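PDB 6GF7: zona pellucida sperm-binding protein 1 from Gallus gallus, which probably helps build and cross-link the egg-coat filaments that surround the avian oocyte and take part in sperm binding at fertilization. Local coordinates for residues F33-E38 against Y81-Q86. The protein carries 2 engineered substitutions. Sequence-based numbering, arbitrary orientation.
With ZN (zinc ion), chain G.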
loop_
_atom_site.group_PDB
_atom_site.type_symbol
_atom_site.label_atom_id
_atom_site.label_comp_id
_atom_site.label_asym_id
_atom_site.label_seq_id
_atom_site.Cartn_x
_atom_site.Cartn_y
_atom_site.Cartn_z
ATOM N N PHE A 33 1.721 10.565 -6.842
ATOM C CA PHE A 33 0.928 9.379 -7.119
ATOM C C PHE A 33 0.692 8.580 -5.839
ATOM O O PHE A 33 1.597 8.415 -5.014
ATOM C CB PHE A 33 1.628 8.506 -8.152
ATOM C CG PHE A 33 1.787 9.168 -9.488
ATOM C CD1 PHE A 33 2.886 9.970 -9.734
ATOM C CD2 PHE A 33 0.839 9.018 -10.483
ATOM C CE1 PHE A 33 3.053 10.584 -10.955
ATOM C CE2 PHE A 33 0.999 9.636 -11.709
ATOM C CZ PHE A 33 2.106 10.421 -11.944
ATOM N N LYS A 34 -0.521 8.063 -5.688
ATOM C CA LYS A 34 -0.839 7.168 -4.585
ATOM C C LYS A 34 -1.587 5.958 -5.122
ATOM O O LYS A 34 -2.560 6.106 -5.868
ATOM C CB LYS A 34 -1.693 7.875 -3.527
ATOM C CG LYS A 34 -0.991 8.978 -2.783
ATOM C CD LYS A 34 -1.926 9.606 -1.763
ATOM C CE LYS A 34 -1.254 10.744 -1.019
ATOM N NZ LYS A 34 -2.179 11.351 -0.025
ATOM N N VAL A 35 -1.160 4.774 -4.713
ATOM C CA VAL A 35 -1.845 3.540 -5.071
ATOM C C VAL A 35 -2.960 3.302 -4.071
ATOM O O VAL A 35 -2.780 3.508 -2.865
ATOM C CB VAL A 35 -0.861 2.355 -5.090
ATOM C CG1 VAL A 35 -1.594 1.069 -5.393
ATOM C CG2 VAL A 35 0.231 2.586 -6.115
ATOM N N LEU A 36 -4.113 2.861 -4.564
ATOM C CA LEU A 36 -5.267 2.559 -3.729
ATOM C C LEU A 36 -5.468 1.051 -3.712
ATOM O O LEU A 36 -5.616 0.433 -4.772
ATOM C CB LEU A 36 -6.520 3.257 -4.252
ATOM C CG LEU A 36 -6.381 4.746 -4.549
ATOM C CD1 LEU A 36 -7.645 5.309 -5.192
ATOM C CD2 LEU A 36 -6.074 5.463 -3.265
ATOM N N ASP A 37 -5.504 0.471 -2.518
ATOM C CA ASP A 37 -5.851 -0.931 -2.354
ATOM C C ASP A 37 -7.356 -1.079 -2.157
ATOM O O ASP A 37 -8.094 -0.098 -2.051
ATOM C CB ASP A 37 -5.076 -1.548 -1.182
ATOM C CG ASP A 37 -5.567 -1.077 0.188
ATOM O OD1 ASP A 37 -6.374 -0.126 0.269
ATOM O OD2 ASP A 37 -5.129 -1.663 1.204
ATOM N N GLU A 38 -7.811 -2.332 -2.107
ATOM C CA GLU A 38 -9.238 -2.604 -1.994
ATOM C C GLU A 38 -9.845 -2.122 -0.681
ATOM O O GLU A 38 -11.073 -2.079 -0.573
ATOM C CB GLU A 38 -9.500 -4.100 -2.160
ATOM C CG GLU A 38 -8.853 -4.960 -1.097
ATOM C CD GLU A 38 -9.196 -6.429 -1.254
ATOM O OE1 GLU A 38 -10.246 -6.737 -1.862
ATOM O OE2 GLU A 38 -8.401 -7.276 -0.791
ATOM N N TYR A 81 -3.921 -7.053 -15.831
ATOM C CA TYR A 81 -3.249 -6.333 -14.756
ATOM C C TYR A 81 -4.042 -5.074 -14.425
ATOM O O TYR A 81 -4.446 -4.329 -15.323
ATOM C CB TYR A 81 -1.827 -5.970 -15.179
ATOM C CG TYR A 81 -0.964 -7.164 -15.537
ATOM C CD1 TYR A 81 -0.626 -8.118 -14.588
ATOM C CD2 TYR A 81 -0.494 -7.339 -16.833
ATOM C CE1 TYR A 81 0.162 -9.211 -14.917
ATOM C CE2 TYR A 81 0.299 -8.423 -17.169
ATOM C CZ TYR A 81 0.621 -9.356 -16.210
ATOM O OH TYR A 81 1.404 -10.439 -16.543
ATOM N N VAL A 82 -4.282 -4.834 -13.139
ATOM C CA VAL A 82 -5.096 -3.704 -12.712
ATOM C C VAL A 82 -4.399 -2.986 -11.569
ATOM O O VAL A 82 -3.961 -3.622 -10.602
ATOM C CB VAL A 82 -6.512 -4.142 -12.284
ATOM C CG1 VAL A 82 -7.332 -2.940 -11.831
ATOM C CG2 VAL A 82 -7.214 -4.860 -13.423
ATOM N N LEU A 83 -4.299 -1.665 -11.681
ATOM C CA LEU A 83 -3.762 -0.827 -10.618
ATOM C C LEU A 83 -4.620 0.422 -10.531
ATOM O O LEU A 83 -4.816 1.115 -11.537
ATOM C CB LEU A 83 -2.298 -0.465 -10.879
ATOM C CG LEU A 83 -1.534 0.175 -9.724
ATOM C CD1 LEU A 83 -1.501 -0.780 -8.559
ATOM C CD2 LEU A 83 -0.114 0.523 -10.155
ATOM N N ARG A 84 -5.132 0.709 -9.338
ATOM C CA ARG A 84 -5.953 1.891 -9.121
ATOM C C ARG A 84 -5.066 2.960 -8.497
ATOM O O ARG A 84 -4.458 2.733 -7.446
ATOM C CB ARG A 84 -7.152 1.571 -8.231
ATOM C CG ARG A 84 -8.146 2.710 -8.100
ATOM C CD ARG A 84 -9.267 2.356 -7.127
ATOM N NE ARG A 84 -10.100 1.267 -7.627
ATOM C CZ ARG A 84 -11.055 1.418 -8.540
ATOM N NH1 ARG A 84 -11.296 2.614 -9.063
ATOM N NH2 ARG A 84 -11.768 0.372 -8.939
ATOM N N VAL A 85 -5.013 4.126 -9.128
ATOM C CA VAL A 85 -4.076 5.171 -8.746
ATOM C C VAL A 85 -4.831 6.471 -8.532
ATOM O O VAL A 85 -5.734 6.813 -9.304
ATOM C CB VAL A 85 -2.985 5.359 -9.821
ATOM C CG1 VAL A 85 -2.087 6.529 -9.472
ATOM C CG2 VAL A 85 -2.183 4.073 -10.011
ATOM N N GLN A 86 -4.461 7.193 -7.480
ATOM C CA GLN A 86 -4.953 8.540 -7.248
ATOM C C GLN A 86 -3.867 9.528 -7.650
ATOM O O GLN A 86 -2.708 9.384 -7.242
ATOM C CB GLN A 86 -5.344 8.743 -5.784
ATOM C CG GLN A 86 -5.908 10.121 -5.486
ATOM C CD GLN A 86 -6.214 10.325 -4.013
ATOM O OE1 GLN A 86 -5.575 9.734 -3.145
ATOM N NE2 GLN A 86 -7.204 11.159 -3.725
HETATM ZN ZN ZN G . -2.436 13.619 -0.262
HETATM O O HOH W 1 -4.703 -1.087 -7.026
HETATM O O HOH W 2 -4.486 14.128 0.304
#
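Lys34 and Gln86 face each other as an antiparallel hydrogen-bonded pair, each satisfying the other's backbone: Lys34 N donates to Gln86 O (3.0 Å), and Gln86 N returns a nearly straight bond to Lys34 O (2.7 Å, 172° at the hydrogen). Lys34 O also receives a longer CA-H contact from Val85. Two residues on, Leu36 N donates to Arg84 O (2.9 Å), but the reciprocal bond is replaced by a water, which donates to Leu36 O and accepts from Arg84 N. This pairing, with the two strand segments at 135°, joins strands 30-36 and 80-90 in one sheet of the Ig-like domain, and their alternating side chains serve its two faces. Branched and aromatic residues suit the inner one: Val85 CG1 meets the Phe33 ring at its edge, in plane, and Val35 CG1 lies 3.7 Å from Leu83 CD1, while Leu21 of strand 18-24 packs on Phe33 and Val85. On the other face Leu36 CD1 rests on the aliphatic CG and CD of Arg84, leaving the guanidinium group beyond; an alanine here would probably strip that arginine stem of most of its apolar support and leave it freer to turn. Lys34, its chain extended beyond CG, runs alongside Gln86 and delivers NZ to a zinc ion (2.3 Å), bound also by Glu88 and a water, so the amine is probably uncharged.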